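Local coordinates for protein GphF (Archangium violaceum, PDB 6MBG) that probably dehydrates the growing chain of the gephyronic acid polyketide synthase as a dehydratase domain of that synthase, and appears also to rearrange the olefin that forms, at residues M57-A62 with L74-V79; D101-I106 with H123-I128; E147-D152 with L172-R177; Q208-L213 with V244-H249. All coordinates share one frame; numbering follows the deposited sequence.

Contact 1. Residues M57-A62 with L74-V79; sequences MALAAA and LIVEDV. With BU1 (1,4-butanediol), chain C.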
# COMPACT_ATOMS: atom_id res chain seq x y z
N MET A 57 -2.76 1.68 -7.20
CA MET A 57 -3.01 2.32 -8.50
C MET A 57 -1.97 1.89 -9.53
O MET A 57 -2.30 1.66 -10.71
CB MET A 57 -2.97 3.84 -8.33
CG MET A 57 -4.18 4.42 -7.57
SD MET A 57 -3.98 6.18 -7.27
CE MET A 57 -4.17 6.86 -8.95
N ALA A 58 -0.71 1.82 -9.12
CA ALA A 58 0.35 1.38 -10.04
C ALA A 58 0.16 -0.07 -10.46
O ALA A 58 0.38 -0.42 -11.63
CB ALA A 58 1.72 1.58 -9.40
N LEU A 59 -0.18 -0.95 -9.51
CA LEU A 59 -0.45 -2.34 -9.89
C LEU A 59 -1.66 -2.42 -10.81
O LEU A 59 -1.68 -3.19 -11.77
CB LEU A 59 -0.66 -3.19 -8.64
CG LEU A 59 0.55 -3.43 -7.74
CD1 LEU A 59 0.05 -3.90 -6.35
CD2 LEU A 59 1.54 -4.46 -8.32
N ALA A 60 -2.70 -1.64 -10.51
CA ALA A 60 -3.89 -1.65 -11.36
C ALA A 60 -3.56 -1.17 -12.77
O ALA A 60 -4.11 -1.69 -13.75
CB ALA A 60 -4.98 -0.79 -10.72
N ALA A 61 -2.65 -0.19 -12.89
CA ALA A 61 -2.23 0.28 -14.21
C ALA A 61 -1.36 -0.76 -14.92
O ALA A 61 -1.45 -0.91 -16.14
CB ALA A 61 -1.47 1.60 -14.07
N ALA A 62 -0.52 -1.47 -14.17
CA ALA A 62 0.27 -2.53 -14.79
C ALA A 62 -0.63 -3.59 -15.39
O ALA A 62 -0.37 -4.09 -16.48
CB ALA A 62 1.22 -3.14 -13.76
N LEU A 74 2.25 -9.03 -11.47
CA LEU A 74 2.29 -7.59 -11.63
C LEU A 74 3.40 -7.01 -10.77
O LEU A 74 3.60 -7.42 -9.63
CB LEU A 74 0.95 -6.96 -11.24
CG LEU A 74 -0.29 -7.51 -11.91
CD1 LEU A 74 -1.55 -6.84 -11.28
CD2 LEU A 74 -0.21 -7.20 -13.41
N ILE A 75 4.14 -6.05 -11.33
CA ILE A 75 5.35 -5.56 -10.70
C ILE A 75 5.31 -4.04 -10.66
O ILE A 75 4.97 -3.39 -11.65
CB ILE A 75 6.61 -6.05 -11.44
CG1 ILE A 75 6.66 -7.58 -11.44
CG2 ILE A 75 7.86 -5.47 -10.82
CD1 ILE A 75 7.58 -8.16 -12.44
N VAL A 76 5.67 -3.47 -9.51
CA VAL A 76 5.97 -2.05 -9.40
C VAL A 76 7.37 -1.94 -8.80
O VAL A 76 7.70 -2.65 -7.85
CB VAL A 76 4.93 -1.28 -8.57
CG1 VAL A 76 5.11 0.23 -8.75
CG2 VAL A 76 3.53 -1.66 -9.00
N GLU A 77 8.18 -1.05 -9.36
CA GLU A 77 9.58 -0.94 -8.97
C GLU A 77 9.95 0.50 -8.74
O GLU A 77 9.37 1.41 -9.33
CB GLU A 77 10.52 -1.50 -10.04
CG GLU A 77 10.71 -2.98 -9.98
CD GLU A 77 11.76 -3.41 -10.97
OE1 GLU A 77 11.73 -2.91 -12.11
OE2 GLU A 77 12.63 -4.22 -10.59
N ASP A 78 10.96 0.70 -7.88
CA ASP A 78 11.63 1.99 -7.71
C ASP A 78 10.61 3.08 -7.38
O ASP A 78 10.59 4.16 -7.99
CB ASP A 78 12.45 2.31 -8.98
CG ASP A 78 13.22 3.61 -8.88
OD1 ASP A 78 13.74 3.93 -7.79
OD2 ASP A 78 13.31 4.33 -9.90
N VAL A 79 9.78 2.82 -6.37
CA VAL A 79 8.68 3.72 -6.02
C VAL A 79 9.15 4.76 -5.02
O VAL A 79 9.84 4.44 -4.04
CB VAL A 79 7.48 2.93 -5.47
CG1 VAL A 79 6.44 3.88 -4.88
CG2 VAL A 79 6.87 2.14 -6.58
C1 BU1 C . 12.88 4.13 -2.57
C2 BU1 C . 13.14 3.66 -3.99
C3 BU1 C . 14.04 2.42 -3.98
C4 BU1 C . 14.52 2.16 -5.41
O5 BU1 C . 12.40 5.45 -2.58
O6 BU1 C . 15.24 0.97 -5.51
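L59 reaches from helix 52-65 to strand 73-81 and meets V76 and L74 on the sheet. Its CB leaves the helix across the line of approach. With CG beside the backbone N (chi1 -68°), CD1 continues the chain outward and the other branch, CD2, turns to the strand. There CD2 lies 3.5 Å from V76 CG2 and 3.9 Å from L74 CB, and the L59 and V76 side chains cross obliquely. V76 presents both of its branches to the helix. CG1 stands anti to the backbone N (chi1 -167°), and the fork receives the single methyl of A58, whose CB is 3.7 Å from V76 CG1. L74, two residues earlier on the same face, spreads along the helix backbone, its CD1 3.7 Å from L59 O and its CD2 4.1 Å from A62 C. The pattern belongs to the hotdog fold, in which an antiparallel sheet wraps round a central helix; I232 of the adjacent strand and F104, two strands away on the other side, extend the same apolar bed. At D78 the chain turns a corner, and V79 O then accepts a 3.1 Å hydrogen bond from O5 of a bound 1,4-butanediol. The side chains that meet are all apolar, consistent with a helix placed by the fit of hydrocarbon groups; the two alanines probably allow the 7.7 Å approach of the segment axes.

Contact 2. Residues D101-I106 with H123-I128; sequences DERFEI and HATGRI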
# COMPACT_ATOMS: atom_id res chain seq x y z
N ASP A 101 6.57 4.70 -21.41
CA ASP A 101 7.68 3.74 -21.39
C ASP A 101 7.83 3.08 -20.02
O ASP A 101 8.93 2.98 -19.46
CB ASP A 101 8.98 4.40 -21.81
CG ASP A 101 8.94 4.92 -23.24
OD1 ASP A 101 8.49 4.18 -24.14
OD2 ASP A 101 9.35 6.08 -23.43
N GLU A 102 6.71 2.64 -19.45
CA GLU A 102 6.65 1.92 -18.18
C GLU A 102 7.01 2.77 -16.96
O GLU A 102 6.98 2.24 -15.85
CB GLU A 102 7.54 0.67 -18.17
CG GLU A 102 6.93 -0.54 -18.84
CD GLU A 102 7.94 -1.66 -19.03
OE1 GLU A 102 8.70 -1.62 -20.02
OE2 GLU A 102 7.98 -2.58 -18.17
N ARG A 103 7.38 4.03 -17.12
CA ARG A 103 7.47 4.92 -15.97
C ARG A 103 6.10 5.51 -15.66
O ARG A 103 5.35 5.86 -16.57
CB ARG A 103 8.47 6.06 -16.23
CG ARG A 103 9.87 5.60 -16.61
CD ARG A 103 10.71 5.36 -15.34
NE ARG A 103 10.30 6.20 -14.21
CZ ARG A 103 10.74 6.06 -12.96
NH1 ARG A 103 11.60 5.09 -12.66
NH2 ARG A 103 10.32 6.88 -12.01
N PHE A 104 5.77 5.66 -14.37
CA PHE A 104 4.49 6.29 -14.04
C PHE A 104 4.67 7.42 -13.03
O PHE A 104 5.68 7.51 -12.33
CB PHE A 104 3.45 5.28 -13.50
CG PHE A 104 3.72 4.83 -12.08
CD1 PHE A 104 3.19 5.53 -11.00
CD2 PHE A 104 4.52 3.71 -11.84
CE1 PHE A 104 3.47 5.14 -9.69
CE2 PHE A 104 4.79 3.32 -10.52
CZ PHE A 104 4.26 4.03 -9.46
N GLU A 105 3.66 8.29 -12.98
CA GLU A 105 3.56 9.28 -11.92
C GLU A 105 2.09 9.44 -11.57
O GLU A 105 1.20 9.29 -12.42
CB GLU A 105 4.19 10.62 -12.32
CG GLU A 105 3.55 11.24 -13.56
CD GLU A 105 4.20 12.56 -13.96
OE1 GLU A 105 3.61 13.26 -14.82
OE2 GLU A 105 5.28 12.89 -13.43
N ILE A 106 1.84 9.72 -10.30
CA ILE A 106 0.49 9.87 -9.77
C ILE A 106 0.37 11.26 -9.19
O ILE A 106 1.24 11.69 -8.43
CB ILE A 106 0.19 8.81 -8.70
CG1 ILE A 106 0.07 7.43 -9.37
CG2 ILE A 106 -1.10 9.15 -7.92
CD1 ILE A 106 0.11 6.25 -8.36
N HIS A 123 2.24 12.78 -6.11
CA HIS A 123 2.23 11.92 -4.92
C HIS A 123 3.13 10.70 -5.03
O HIS A 123 3.63 10.23 -4.00
CB HIS A 123 0.80 11.46 -4.63
CG HIS A 123 -0.11 12.60 -4.31
ND1 HIS A 123 0.09 13.44 -3.23
CD2 HIS A 123 -1.18 13.10 -4.97
CE1 HIS A 123 -0.84 14.37 -3.22
NE2 HIS A 123 -1.62 14.19 -4.27
N ALA A 124 3.38 10.18 -6.23
CA ALA A 124 4.17 8.96 -6.35
C ALA A 124 4.75 8.85 -7.75
O ALA A 124 4.16 9.33 -8.72
CB ALA A 124 3.31 7.73 -6.06
N THR A 125 5.94 8.25 -7.83
CA THR A 125 6.56 7.90 -9.09
C THR A 125 7.15 6.49 -8.97
O THR A 125 7.44 6.02 -7.86
CB THR A 125 7.68 8.87 -9.49
OG1 THR A 125 8.69 8.89 -8.47
CG2 THR A 125 7.13 10.30 -9.70
N GLY A 126 7.36 5.85 -10.11
CA GLY A 126 8.01 4.55 -10.13
C GLY A 126 7.96 3.96 -11.53
O GLY A 126 7.74 4.67 -12.51
N ARG A 127 8.12 2.63 -11.59
CA ARG A 127 8.08 1.89 -12.85
C ARG A 127 7.13 0.71 -12.70
O ARG A 127 7.00 0.14 -11.61
CB ARG A 127 9.49 1.42 -13.24
CG ARG A 127 9.58 0.69 -14.58
CD ARG A 127 10.98 0.09 -14.80
NE ARG A 127 12.02 0.90 -14.16
CZ ARG A 127 12.75 0.50 -13.11
NH1 ARG A 127 12.56 -0.71 -12.58
NH2 ARG A 127 13.67 1.30 -12.60
N ILE A 128 6.43 0.37 -13.78
CA ILE A 128 5.52 -0.77 -13.77
C ILE A 128 6.04 -1.83 -14.72
O ILE A 128 6.76 -1.55 -15.68
CB ILE A 128 4.07 -0.40 -14.15
CG1 ILE A 128 4.03 0.40 -15.46
CG2 ILE A 128 3.37 0.33 -12.97
CD1 ILE A 128 2.63 0.50 -16.09
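F104 lays its ring over the backbone of G126, and here the two strands pack most tightly. The ring carbon CE2 is 3.4 Å from G126 C, while G126 N and T125 C lie over one ring face, offset toward the rim. CG sits between the backbone N and the carbonyl carbon (chi1 75°), which folds the ring back across the partner strand, where glycine has no side chain to block it; CD2 also touches I128 CG2 at 3.7 Å. Beneath the ring F104 and G126 form a hydrogen-bonded antiparallel pair, F104 N to G126 O measuring 2.9 Å. The strands are the arms of a beta hairpin in the hotdog-type sheet region, with A58 and V76 also packed against F104. Farther along, a classic beta bulge sets both H123 and A124 against I106, whose O takes a 2.8 Å bond from H123 N and a weak one from A124 N. The other face, carrying R103, E105, T125 and R127, is more open to solvent. There G126 O stands 3.2 Å above the R103 guanidinium plane, over its centre, too poorly angled for a hydrogen bond. The like-charged R103 NH1 and R127 NH2 are 4.3 Å apart; R127 also pairs with E77, at a doubtfully short distance, and E105 bridges to R98.

Contact 3. Residues E147-D152 with L172-R177; sequences EAVELD and LERRGR. With BU1 (1,4-butanediol), chain B.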
# COMPACT_ATOMS: atom_id res chain seq x y z
N GLU A 147 7.22 -14.57 20.04
CA GLU A 147 6.49 -14.04 21.18
C GLU A 147 5.31 -13.25 20.64
O GLU A 147 5.47 -12.46 19.71
CB GLU A 147 7.42 -13.14 22.00
CG GLU A 147 6.82 -12.47 23.23
CD GLU A 147 7.77 -11.45 23.85
OE1 GLU A 147 8.62 -10.90 23.11
OE2 GLU A 147 7.66 -11.20 25.06
N ALA A 148 4.13 -13.47 21.19
CA ALA A 148 2.96 -12.76 20.69
C ALA A 148 3.10 -11.27 20.96
O ALA A 148 3.55 -10.86 22.04
CB ALA A 148 1.69 -13.30 21.36
N VAL A 149 2.73 -10.46 19.98
CA VAL A 149 2.70 -9.02 20.15
C VAL A 149 1.30 -8.65 20.66
O VAL A 149 0.30 -9.17 20.16
CB VAL A 149 3.03 -8.31 18.83
CG1 VAL A 149 2.91 -6.81 18.97
CG2 VAL A 149 4.46 -8.68 18.39
N GLU A 150 1.24 -7.80 21.68
CA GLU A 150 -0.04 -7.42 22.29
C GLU A 150 -0.73 -6.41 21.37
O GLU A 150 -0.42 -5.21 21.37
CB GLU A 150 0.19 -6.88 23.69
CG GLU A 150 0.89 -7.91 24.60
CD GLU A 150 0.84 -7.52 26.06
OE1 GLU A 150 0.79 -6.31 26.34
OE2 GLU A 150 0.84 -8.41 26.92
N LEU A 151 -1.65 -6.90 20.54
CA LEU A 151 -2.27 -6.04 19.53
C LEU A 151 -3.25 -5.05 20.15
O LEU A 151 -3.49 -3.97 19.59
CB LEU A 151 -2.97 -6.89 18.46
CG LEU A 151 -2.00 -7.64 17.54
CD1 LEU A 151 -2.74 -8.55 16.57
CD2 LEU A 151 -1.11 -6.67 16.80
N ASP A 152 -3.82 -5.38 21.31
CA ASP A 152 -4.74 -4.42 21.91
C ASP A 152 -3.98 -3.16 22.31
O ASP A 152 -4.48 -2.05 22.10
CB ASP A 152 -5.49 -5.04 23.07
CG ASP A 152 -4.62 -5.93 23.95
OD1 ASP A 152 -3.45 -6.20 23.59
OD2 ASP A 152 -5.13 -6.38 25.00
N LEU A 172 -0.08 -11.42 15.70
CA LEU A 172 1.27 -11.02 15.32
C LEU A 172 2.27 -11.60 16.31
O LEU A 172 2.09 -11.45 17.53
CB LEU A 172 1.40 -9.49 15.28
CG LEU A 172 2.72 -8.90 14.81
CD1 LEU A 172 3.05 -9.31 13.39
CD2 LEU A 172 2.64 -7.38 14.91
N GLU A 173 3.30 -12.27 15.79
CA GLU A 173 4.32 -12.86 16.65
C GLU A 173 5.69 -12.45 16.15
O GLU A 173 5.89 -12.34 14.94
CB GLU A 173 4.22 -14.39 16.70
CG GLU A 173 4.34 -15.07 15.35
CD GLU A 173 4.68 -16.56 15.47
OE1 GLU A 173 4.41 -17.32 14.51
OE2 GLU A 173 5.23 -16.97 16.51
N ARG A 174 6.64 -12.22 17.06
CA ARG A 174 7.92 -11.64 16.70
C ARG A 174 9.07 -12.49 17.23
O ARG A 174 8.95 -13.12 18.28
CB ARG A 174 8.09 -10.21 17.25
CG ARG A 174 7.98 -10.11 18.77
CD ARG A 174 8.43 -8.75 19.33
NE ARG A 174 8.18 -8.65 20.77
CZ ARG A 174 8.68 -7.69 21.56
NH1 ARG A 174 9.47 -6.75 21.06
NH2 ARG A 174 8.40 -7.69 22.86
N ARG A 175 10.18 -12.49 16.50
CA ARG A 175 11.43 -13.08 16.97
C ARG A 175 12.54 -12.19 16.42
O ARG A 175 12.67 -12.08 15.19
CB ARG A 175 11.59 -14.53 16.52
CG ARG A 175 12.89 -15.15 17.00
CD ARG A 175 12.96 -16.64 16.73
NE ARG A 175 12.09 -17.42 17.61
CZ ARG A 175 12.38 -17.71 18.88
NH1 ARG A 175 13.51 -17.27 19.42
NH2 ARG A 175 11.53 -18.43 19.60
N GLY A 176 13.27 -11.52 17.30
CA GLY A 176 14.22 -10.51 16.84
C GLY A 176 13.53 -9.44 16.00
O GLY A 176 12.50 -8.88 16.39
N ARG A 177 14.10 -9.16 14.83
CA ARG A 177 13.55 -8.20 13.87
C ARG A 177 12.65 -8.86 12.85
O ARG A 177 12.35 -8.24 11.82
CB ARG A 177 14.67 -7.46 13.14
CG ARG A 177 15.49 -6.54 14.03
CD ARG A 177 16.38 -5.62 13.25
NE ARG A 177 17.28 -6.33 12.36
CZ ARG A 177 18.50 -6.75 12.71
NH1 ARG A 177 18.96 -6.53 13.94
NH2 ARG A 177 19.26 -7.39 11.84
C1 BU1 B . 13.13 -1.09 17.00
C2 BU1 B . 13.44 -2.28 16.09
C3 BU1 B . 12.54 -3.46 16.47
C4 BU1 B . 13.39 -4.63 16.96
O5 BU1 B . 13.46 0.11 16.36
O6 BU1 B . 12.65 -5.81 16.79
O HOH W 1 -0.82 -11.10 18.44
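E147 and R174 run side by side in the same direction and join their charged ends in a salt bridge, E147 OE1 lying 3.2 Å from R174 NH2. Their strands meet as a short antiparallel pair at the far margin of the hotdog strand order, where strand 147-148 is the outermost within this chain. Carboxylate and guanidinium planes are nearly parallel, 13° apart, but offset: OE1 approaches the guanidinium obliquely and also comes 3.3 Å from R174 NE. The glutamate is extended throughout. The arginine starts with CG between the backbone N and the carbonyl carbon (chi1 59°) and then runs straight, which keeps the two chains abreast. V149 CG2 fills in from the side, crossing the arginine at about a right angle and touching its CG at 3.8 Å. Beyond the arginine lie L213 and A216.

The backbone sets this register. E147 and R174 exchange two hydrogen bonds, and V149 N gives L172 O a nearly straight one of 2.7 Å (176° at the hydrogen). V149 also lies alongside L172, with L151 crossing that leucine from the start of helix 151-158. L172 in turn packs inward on C209 and A212 of helix 200-214, tying the exposed edge to the buried helix. Outside the pairing, E173 OE2 bonds to G146 N, and past the strand end G176 O accepts a weak hydrogen bond from a bound 1,4-butanediol. Where the paired strands part, one water takes over: it donates to V149 O at 2.8 Å and accepts from L172 N at 2.9 Å.

Contact 4. Residues Q208-L213 with V244-H249; sequences QCVFAL and VHLRLH. With BU1 (1,4-butanediol), chain D.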
# COMPACT_ATOMS: atom_id res chain seq x y z
N GLN A 208 1.36 -2.15 8.88
CA GLN A 208 1.14 -1.92 10.32
C GLN A 208 1.75 -3.03 11.17
O GLN A 208 2.04 -2.81 12.36
CB GLN A 208 -0.36 -1.81 10.61
CG GLN A 208 -0.96 -0.49 10.19
CD GLN A 208 -2.27 -0.23 10.90
OE1 GLN A 208 -2.34 -0.25 12.15
NE2 GLN A 208 -3.32 0.00 10.12
N CYS A 209 1.90 -4.23 10.61
CA CYS A 209 2.65 -5.27 11.29
C CYS A 209 4.08 -4.84 11.53
O CYS A 209 4.66 -5.13 12.59
CB CYS A 209 2.62 -6.58 10.49
SG CYS A 209 1.01 -7.45 10.55
N VAL A 210 4.69 -4.17 10.54
CA VAL A 210 6.02 -3.60 10.71
C VAL A 210 6.00 -2.54 11.81
O VAL A 210 6.88 -2.52 12.68
CB VAL A 210 6.56 -3.01 9.39
CG1 VAL A 210 7.98 -2.50 9.60
CG2 VAL A 210 6.51 -4.03 8.25
N PHE A 211 5.03 -1.62 11.75
CA PHE A 211 4.93 -0.57 12.75
C PHE A 211 4.82 -1.17 14.14
O PHE A 211 5.43 -0.67 15.09
CB PHE A 211 3.71 0.35 12.53
CG PHE A 211 3.65 0.99 11.14
CD1 PHE A 211 4.79 1.14 10.36
CD2 PHE A 211 2.44 1.44 10.64
CE1 PHE A 211 4.72 1.73 9.05
CE2 PHE A 211 2.35 2.02 9.35
CZ PHE A 211 3.52 2.16 8.57
N ALA A 212 4.02 -2.23 14.28
CA ALA A 212 3.78 -2.81 15.59
C ALA A 212 5.05 -3.42 16.16
O ALA A 212 5.26 -3.38 17.39
CB ALA A 212 2.66 -3.87 15.50
N LEU A 213 5.89 -3.99 15.30
CA LEU A 213 7.21 -4.43 15.73
C LEU A 213 8.04 -3.24 16.23
O LEU A 213 8.63 -3.28 17.31
CB LEU A 213 7.92 -5.15 14.58
CG LEU A 213 9.17 -6.00 14.85
CD1 LEU A 213 8.87 -7.09 15.83
CD2 LEU A 213 9.71 -6.61 13.58
N VAL A 244 1.66 -12.72 6.81
CA VAL A 244 2.77 -11.94 6.27
C VAL A 244 4.01 -12.19 7.12
O VAL A 244 3.94 -12.14 8.36
CB VAL A 244 2.42 -10.44 6.17
CG1 VAL A 244 1.85 -9.90 7.47
CG2 VAL A 244 3.61 -9.61 5.67
N HIS A 245 5.12 -12.54 6.47
CA HIS A 245 6.43 -12.61 7.10
C HIS A 245 7.17 -11.31 6.78
O HIS A 245 7.29 -10.94 5.61
CB HIS A 245 7.24 -13.79 6.54
CG HIS A 245 8.62 -13.89 7.12
ND1 HIS A 245 9.72 -14.26 6.36
CD2 HIS A 245 9.09 -13.72 8.38
CE1 HIS A 245 10.79 -14.30 7.13
NE2 HIS A 245 10.44 -13.97 8.36
N LEU A 246 7.67 -10.65 7.80
CA LEU A 246 8.39 -9.40 7.60
C LEU A 246 9.74 -9.46 8.30
O LEU A 246 9.92 -10.19 9.29
CB LEU A 246 7.58 -8.19 8.10
CG LEU A 246 7.28 -8.21 9.61
CD1 LEU A 246 8.30 -7.35 10.35
CD2 LEU A 246 5.89 -7.72 9.91
N ARG A 247 10.68 -8.66 7.80
CA ARG A 247 12.01 -8.56 8.39
C ARG A 247 12.47 -7.12 8.30
O ARG A 247 12.58 -6.57 7.20
CB ARG A 247 13.01 -9.48 7.67
CG ARG A 247 14.43 -9.36 8.21
CD ARG A 247 15.42 -10.23 7.41
NE ARG A 247 15.19 -11.66 7.63
CZ ARG A 247 15.36 -12.61 6.71
NH1 ARG A 247 15.74 -12.29 5.48
NH2 ARG A 247 15.12 -13.87 7.02
N LEU A 248 12.77 -6.53 9.45
CA LEU A 248 13.37 -5.20 9.50
C LEU A 248 14.87 -5.31 9.27
O LEU A 248 15.54 -6.17 9.86
CB LEU A 248 13.10 -4.54 10.85
CG LEU A 248 11.76 -3.88 11.10
CD1 LEU A 248 11.54 -3.74 12.60
CD2 LEU A 248 11.73 -2.50 10.43
N HIS A 249 15.40 -4.42 8.43
CA HIS A 249 16.84 -4.31 8.30
C HIS A 249 17.44 -3.79 9.61
O HIS A 249 16.72 -3.24 10.45
CB HIS A 249 17.19 -3.38 7.14
CG HIS A 249 16.78 -3.91 5.80
ND1 HIS A 249 17.32 -3.46 4.62
CD2 HIS A 249 15.88 -4.86 5.46
CE1 HIS A 249 16.77 -4.10 3.61
NE2 HIS A 249 15.89 -4.96 4.09
C1 BU1 D . 0.70 5.14 8.10
C2 BU1 D . 1.76 5.81 8.99
C3 BU1 D . 1.36 5.87 10.47
C4 BU1 D . 1.87 4.67 11.30
O5 BU1 D . 1.31 4.41 7.05
O6 BU1 D . 3.24 4.63 11.71
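Helix 200-214, within the C-terminal hotdog-family region, rests here on strand 241-248, L213, V210 and C209 facing L248, L246 and V244. Segment axes run 48° apart with a closest approach of 9.2 Å, a spacing bridged entirely by apolar side chains. L213 carries one end. Its CG swings anti to the backbone N (chi1 -165°), and the CD2 methyl touches both strand leucines, 3.5 Å from L248 CD1 and 3.6 Å from L246 CD1. L213 runs antiparallel to both leucine side chains, passing alongside them. L248 has a second hold, its CD2 meeting V210 CG1 at 3.8 Å, so that one methyl serves each helix residue.

L246 occupies the middle. Its two branches divide the work: CD1 goes to L213, while CD2 comes up against the helix backbone beside C209, 3.5 Å from C209 CB. At the other end the sulfur takes part only through packing, C209 SG lying 4.0 Å from V244 CG1. Neighbouring strands widen the bed, with A262 and L264 touching V210, and V183 touching C209.

On the far side of the helix, F211 points away from this strand and lines a 1,4-butanediol pocket that also includes H41 and L50 from the N-terminal part of the chain. The same diol is hydrogen-bonded to F224 O and Y215 OH. Its O6 sits over one face of the phenyl ring, offset toward the rim, with Q208 N over the opposite face; F211 CE2 approaches the diol C4 to 3.3 Å.

Contacts 1 and 4 are buried counterparts in the two hotdog-family regions: each seats a helix on a strand through apolar side chains, with no polar bond between the segments, although these run at 131° in one and 48° in the other. Contacts 2 and 3 pair strands instead, through backbone hydrogen bonds, and keep their charged side chains on more open ground. Contact 2 adjoins contact 1, since strands 73-81 and 121-131 are neighbours. Contact 3, the surface member, adjoins contact 4 where R177 O probably accepts a hydrogen bond from L248 N. Contacts 1 and 3 have centres about 30 Å apart, on opposite sides of the chain's centre.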